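Local coordinates for alcohol dehydrogenase superfamily protein (Novosphingobium aromaticivorans, PDB 3GAZ), which probably acts as an NADP-dependent oxidoreductase of the medium-chain alcohol dehydrogenase superfamily, though its substrate is not established, at residues 35-40 / 114-119; 88-93 / 123-128. All coordinates share one frame; numbering follows the deposited sequence.

Contact 1: 35-40 / 114-119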
loop_
_atom_site.group_PDB
_atom_site.type_symbol
_atom_site.label_atom_id
_atom_site.label_comp_id
_atom_site.label_asym_id
_atom_site.label_seq_id
_atom_site.Cartn_x
_atom_site.Cartn_y
_atom_site.Cartn_z
ATOM N N VAL A 35 12.218 -5.140 -12.804
ATOM C CA VAL A 35 12.416 -5.003 -14.241
ATOM C C VAL A 35 11.359 -4.000 -14.677
ATOM O O VAL A 35 10.303 -3.902 -14.048
ATOM C CB VAL A 35 12.204 -6.333 -15.021
ATOM C CG1 VAL A 35 13.272 -7.342 -14.637
ATOM C CG2 VAL A 35 10.809 -6.885 -14.763
ATOM N N LEU A 36 11.649 -3.232 -15.721
ATOM C CA LEU A 36 10.686 -2.261 -16.215
ATOM C C LEU A 36 9.911 -2.942 -17.322
ATOM O O LEU A 36 10.489 -3.382 -18.315
ATOM C CB LEU A 36 11.388 -1.013 -16.762
ATOM C CG LEU A 36 10.446 0.091 -17.258
ATOM C CD1 LEU A 36 9.622 0.632 -16.089
ATOM C CD2 LEU A 36 11.249 1.214 -17.905
ATOM N N VAL A 37 8.600 -3.040 -17.149
ATOM C CA VAL A 37 7.772 -3.689 -18.143
ATOM C C VAL A 37 7.027 -2.700 -19.010
ATOM O O VAL A 37 6.372 -1.789 -18.509
ATOM C CB VAL A 37 6.721 -4.616 -17.490
ATOM C CG1 VAL A 37 5.861 -5.272 -18.579
ATOM C CG2 VAL A 37 7.413 -5.673 -16.636
ATOM N N GLN A 38 7.151 -2.870 -20.318
ATOM C CA GLN A 38 6.427 -2.024 -21.247
ATOM C C GLN A 38 5.141 -2.820 -21.396
ATOM O O GLN A 38 5.137 -3.900 -21.990
ATOM C CB GLN A 38 7.159 -1.930 -22.580
ATOM C CG GLN A 38 6.444 -1.076 -23.610
ATOM C CD GLN A 38 7.325 -0.755 -24.798
ATOM O OE1 GLN A 38 7.894 -1.650 -25.424
ATOM N NE2 GLN A 38 7.441 0.530 -25.117
ATOM N N ILE A 39 4.065 -2.298 -20.823
ATOM C CA ILE A 39 2.776 -2.974 -20.837
ATOM C C ILE A 39 2.051 -2.896 -22.172
ATOM O O ILE A 39 1.785 -1.808 -22.684
ATOM C CB ILE A 39 1.862 -2.402 -19.726
ATOM C CG1 ILE A 39 2.545 -2.575 -18.362
ATOM C CG2 ILE A 39 0.508 -3.107 -19.749
ATOM C CD1 ILE A 39 1.797 -1.928 -17.195
ATOM N N GLU A 40 1.727 -4.060 -22.729
ATOM C CA GLU A 40 1.021 -4.120 -24.004
ATOM C C GLU A 40 -0.467 -4.423 -23.812
ATOM O O GLU A 40 -1.303 -3.988 -24.604
ATOM C CB GLU A 40 1.694 -5.156 -24.919
ATOM C CG GLU A 40 3.112 -4.729 -25.314
ATOM C CD GLU A 40 3.843 -5.732 -26.190
ATOM O OE1 GLU A 40 3.251 -6.213 -27.179
ATOM O OE2 GLU A 40 5.023 -6.024 -25.895
ATOM N N ARG A 114 10.173 -11.390 -9.208
ATOM C CA ARG A 114 9.538 -12.583 -8.648
ATOM C C ARG A 114 8.058 -12.735 -8.989
ATOM O O ARG A 114 7.522 -13.847 -8.970
ATOM C CB ARG A 114 9.714 -12.591 -7.133
ATOM C CG ARG A 114 11.160 -12.763 -6.684
ATOM C CD ARG A 114 11.281 -12.622 -5.180
ATOM N NE ARG A 114 11.111 -11.238 -4.751
ATOM C CZ ARG A 114 11.163 -10.836 -3.486
ATOM N NH1 ARG A 114 11.374 -11.715 -2.515
ATOM N NH2 ARG A 114 11.017 -9.550 -3.192
ATOM N N LEU A 115 7.401 -11.621 -9.296
ATOM C CA LEU A 115 5.983 -11.628 -9.633
ATOM C C LEU A 115 5.729 -11.976 -11.099
ATOM O O LEU A 115 4.593 -12.261 -11.491
ATOM C CB LEU A 115 5.373 -10.254 -9.346
ATOM C CG LEU A 115 5.324 -9.775 -7.893
ATOM C CD1 LEU A 115 4.799 -8.341 -7.840
ATOM C CD2 LEU A 115 4.439 -10.702 -7.078
ATOM N N LEU A 116 6.787 -11.955 -11.902
ATOM C CA LEU A 116 6.676 -12.227 -13.328
ATOM C C LEU A 116 7.071 -13.618 -13.793
ATOM O O LEU A 116 7.828 -14.328 -13.131
ATOM C CB LEU A 116 7.507 -11.206 -14.107
ATOM C CG LEU A 116 7.040 -9.753 -14.027
ATOM C CD1 LEU A 116 8.099 -8.849 -14.621
ATOM C CD2 LEU A 116 5.710 -9.602 -14.757
ATOM N N ALA A 117 6.547 -13.983 -14.958
ATOM C CA ALA A 117 6.833 -15.258 -15.599
ATOM C C ALA A 117 6.765 -14.998 -17.099
ATOM O O ALA A 117 5.990 -14.147 -17.553
ATOM C CB ALA A 117 5.798 -16.302 -15.199
ATOM N N SER A 118 7.575 -15.717 -17.867
ATOM C CA SER A 118 7.575 -15.541 -19.310
ATOM C C SER A 118 6.163 -15.754 -19.830
ATOM O O SER A 118 5.438 -16.627 -19.346
ATOM C CB SER A 118 8.529 -16.540 -19.973
ATOM O OG SER A 118 9.870 -16.287 -19.594
ATOM N N LYS A 119 5.766 -14.947 -20.807
ATOM C CA LYS A 119 4.437 -15.069 -21.384
ATOM C C LYS A 119 4.342 -16.348 -22.206
ATOM O O LYS A 119 5.262 -16.682 -22.948
ATOM C CB LYS A 119 4.133 -13.876 -22.292
ATOM C CG LYS A 119 2.736 -13.934 -22.917
ATOM C CD LYS A 119 2.486 -12.792 -23.889
ATOM C CE LYS A 119 3.252 -12.983 -25.184
ATOM N NZ LYS A 119 2.848 -14.237 -25.881
#
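Leu116 brings one methyl, CD1, against Val35 and Val37 inside the curled sheet of the GroES-like fold. Strand 34-39 and strand 116-118 belong to the same sheet but are not paired with each other. Their closest CA atoms, of Val35 and Leu116, are 9.3 Å apart. Side chains bridge that gap, and no hydrogen bond crosses it. The backbone bonds of the first strand go to another neighbour: Val35 pairs with Val111 and Val37 with Ala109.

The contact is wholly apolar, and all three side chains are buried. Leu116 gives more than half of the 93 Å² buried between the segments, and the two valines share the rest almost equally. In Leu116, CG lies beside the backbone N (chi1 -65°). The next torsion is extended (chi2 169°), which carries CD1 far out from the strand. The other methyl, CD2, stays farther back, 4.7 Å from Val37 CG2. The apolar packing continues beyond the segments: Val82 lies against Val35, and Phe85 lies against Leu116.

Val35 and Val37 are two residues apart on an extended strand, and both turn toward Leu116. Each offers its CG2 branch. Val35 CG2 and Val37 CG2 lie 4.1 Å apart and form a shared seat for the leucine methyl. The two valines meet that methyl differently. Val35 CG2 and Leu116 CD1 approach head-on and meet tip to tip at 3.3 Å. This is closer than methyl carbons usually come, so the packing is tight here. The side chain of Val37 instead runs past that of Leu116 in the opposite direction, with Val37 CG2 lying 3.8 Å from Leu116 CD1.

Contact 2: 88-93 / 123-128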
loop_
_atom_site.group_PDB
_atom_site.type_symbol
_atom_site.label_atom_id
_atom_site.label_comp_id
_atom_site.label_asym_id
_atom_site.label_seq_id
_atom_site.Cartn_x
_atom_site.Cartn_y
_atom_site.Cartn_z
ATOM N N GLY A 88 13.756 -7.445 -23.617
ATOM C CA GLY A 88 13.142 -8.096 -24.761
ATOM C C GLY A 88 12.240 -9.268 -24.401
ATOM O O GLY A 88 11.429 -9.695 -25.222
ATOM N N ASP A 89 12.371 -9.794 -23.186
ATOM C CA ASP A 89 11.547 -10.925 -22.761
ATOM C C ASP A 89 10.071 -10.565 -22.625
ATOM O O ASP A 89 9.729 -9.565 -22.004
ATOM C CB ASP A 89 12.024 -11.476 -21.412
ATOM C CG ASP A 89 13.339 -12.223 -21.512
ATOM O OD1 ASP A 89 13.755 -12.571 -22.639
ATOM O OD2 ASP A 89 13.950 -12.472 -20.455
ATOM N N ALA A 90 9.203 -11.383 -23.210
ATOM C CA ALA A 90 7.765 -11.157 -23.105
ATOM C C ALA A 90 7.347 -11.777 -21.772
ATOM O O ALA A 90 7.710 -12.919 -21.477
ATOM C CB ALA A 90 7.031 -11.837 -24.258
ATOM N N VAL A 91 6.589 -11.034 -20.967
ATOM C CA VAL A 91 6.154 -11.534 -19.663
ATOM C C VAL A 91 4.702 -11.202 -19.323
ATOM O O VAL A 91 4.047 -10.433 -20.026
ATOM C CB VAL A 91 7.035 -10.958 -18.521
ATOM C CG1 VAL A 91 8.497 -11.354 -18.722
ATOM C CG2 VAL A 91 6.885 -9.441 -18.467
ATOM N N PHE A 92 4.205 -11.799 -18.241
ATOM C CA PHE A 92 2.852 -11.532 -17.761
ATOM C C PHE A 92 2.811 -11.806 -16.261
ATOM O O PHE A 92 3.671 -12.520 -15.737
ATOM C CB PHE A 92 1.804 -12.372 -18.524
ATOM C CG PHE A 92 1.697 -13.822 -18.087
ATOM C CD1 PHE A 92 2.822 -14.637 -17.995
ATOM C CD2 PHE A 92 0.443 -14.383 -17.834
ATOM C CE1 PHE A 92 2.702 -15.996 -17.660
ATOM C CE2 PHE A 92 0.308 -15.736 -17.500
ATOM C CZ PHE A 92 1.446 -16.546 -17.414
ATOM N N GLY A 93 1.845 -11.212 -15.565
ATOM C CA GLY A 93 1.748 -11.444 -14.137
ATOM C C GLY A 93 0.778 -10.557 -13.383
ATOM O O GLY A 93 0.216 -9.616 -13.936
ATOM N N LEU A 123 -0.135 -17.594 -26.551
ATOM C CA LEU A 123 -1.144 -16.574 -26.277
ATOM C C LEU A 123 -0.774 -15.181 -26.775
ATOM O O LEU A 123 0.401 -14.817 -26.822
ATOM C CB LEU A 123 -1.410 -16.477 -24.771
ATOM C CG LEU A 123 -1.822 -17.727 -23.986
ATOM C CD1 LEU A 123 -2.070 -17.330 -22.535
ATOM C CD2 LEU A 123 -3.075 -18.346 -24.590
ATOM N N THR A 124 -1.791 -14.405 -27.142
ATOM C CA THR A 124 -1.581 -13.031 -27.573
ATOM C C THR A 124 -1.427 -12.252 -26.265
ATOM O O THR A 124 -1.691 -12.792 -25.191
ATOM C CB THR A 124 -2.803 -12.475 -28.328
ATOM O OG1 THR A 124 -3.921 -12.404 -27.431
ATOM C CG2 THR A 124 -3.149 -13.368 -29.522
HETATM N N MSE A 125 -1.004 -10.996 -26.341
HETATM C CA MSE A 125 -0.842 -10.205 -25.126
HETATM C C MSE A 125 -2.173 -10.057 -24.377
HETATM O O MSE A 125 -2.207 -10.084 -23.144
HETATM C CB MSE A 125 -0.259 -8.831 -25.466
HETATM C CG MSE A 125 1.236 -8.855 -25.830
HETATM SE SE MSE A 125 2.331 -9.147 -24.396
HETATM C CE MSE A 125 3.936 -9.342 -25.220
ATOM N N ARG A 126 -3.264 -9.904 -25.122
ATOM C CA ARG A 126 -4.585 -9.770 -24.509
ATOM C C ARG A 126 -4.935 -11.035 -23.728
ATOM O O ARG A 126 -5.345 -10.963 -22.570
ATOM C CB ARG A 126 -5.649 -9.509 -25.584
ATOM C CG ARG A 126 -5.859 -8.027 -25.922
ATOM C CD ARG A 126 -6.607 -7.849 -27.247
ATOM N NE ARG A 126 -7.800 -8.689 -27.343
ATOM C CZ ARG A 126 -8.921 -8.502 -26.649
ATOM N NH1 ARG A 126 -9.023 -7.491 -25.797
ATOM N NH2 ARG A 126 -9.942 -9.336 -26.805
ATOM N N GLN A 127 -4.762 -12.193 -24.363
ATOM C CA GLN A 127 -5.065 -13.473 -23.726
ATOM C C GLN A 127 -4.280 -13.702 -22.437
ATOM O O GLN A 127 -4.832 -14.155 -21.437
ATOM C CB GLN A 127 -4.767 -14.633 -24.679
ATOM C CG GLN A 127 -5.763 -14.834 -25.799
ATOM C CD GLN A 127 -5.345 -15.977 -26.709
ATOM O OE1 GLN A 127 -4.266 -15.947 -27.299
ATOM N NE2 GLN A 127 -6.193 -16.993 -26.821
ATOM N N ALA A 128 -2.985 -13.409 -22.474
ATOM C CA ALA A 128 -2.131 -13.604 -21.312
ATOM C C ALA A 128 -2.447 -12.625 -20.183
ATOM O O ALA A 128 -2.349 -12.979 -19.011
ATOM C CB ALA A 128 -0.671 -13.474 -21.719
#
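Phe92 and Ala128 join strand 90-94 to helix 125-129, a short helix that packs on one face of the curled GroES-like sheet. Phe92 turns its ring edge to the helix. CD2 lies 3.3 Å from Ala128 O, and the oxygen is close to the ring plane. The polar oxygen therefore faces the ring's C-H rim and not its pi face. The CB of Ala128 instead comes over one face, off-centre near the CD2 edge, 4.1 Å from Phe92 CD2. Phe92 CG sits between its backbone N and carbonyl carbon (chi1 78°), which sets the ring next to Ala128. Pro120 and Ala72 also pack on this ring.

Met125, a selenomethionine, makes the other main contact. Its chain bends at chi2 (-72°) and sends CE toward the strand. CE touches Ala90 CB at 4.1 Å. Ala90 and Phe92 are two residues apart on the strand, so both face the helix, while Val91 between them points to the other side. Met125 also reaches Ala72 and Thr74 on strand 70-78, and Glu40.

No hydrogen bond links the two segments. The helix start is fixed from within by a capping box between Thr124 and Gln127. The N-H of Thr124 meets a lone pair of Gln127 OE1, in the carbonyl plane, at 2.9 Å. In return, Gln127 N donates to Thr124 OG1 at 3.2 Å in a nearly straight bond, with an N-H...O angle of 171°.

How the contacts relate
Contacts 1 and 2 lie about 8 Å apart, centre to centre, and share one sheet. Strands 116-118 and 90-94 are antiparallel neighbours in it. Lys119 N lies 2.9 Å from Ala90 O, and Phe92 N lies 3.0 Å from Ala117 O; both are probable hydrogen bonds. Strand 90-94 belongs to contact 2 but also borders contact 1. Ala90 and Phe92 face helix 125-129, while Val91 points the other way, with Val91 CG2 3.9 Å from Leu116 CD2. Lys119 NZ also bonds to Leu123 O, tying 114-119 to the segment bearing the helix. The six-stranded parallel sheet, which probably binds the nucleotide, is a separate sheet.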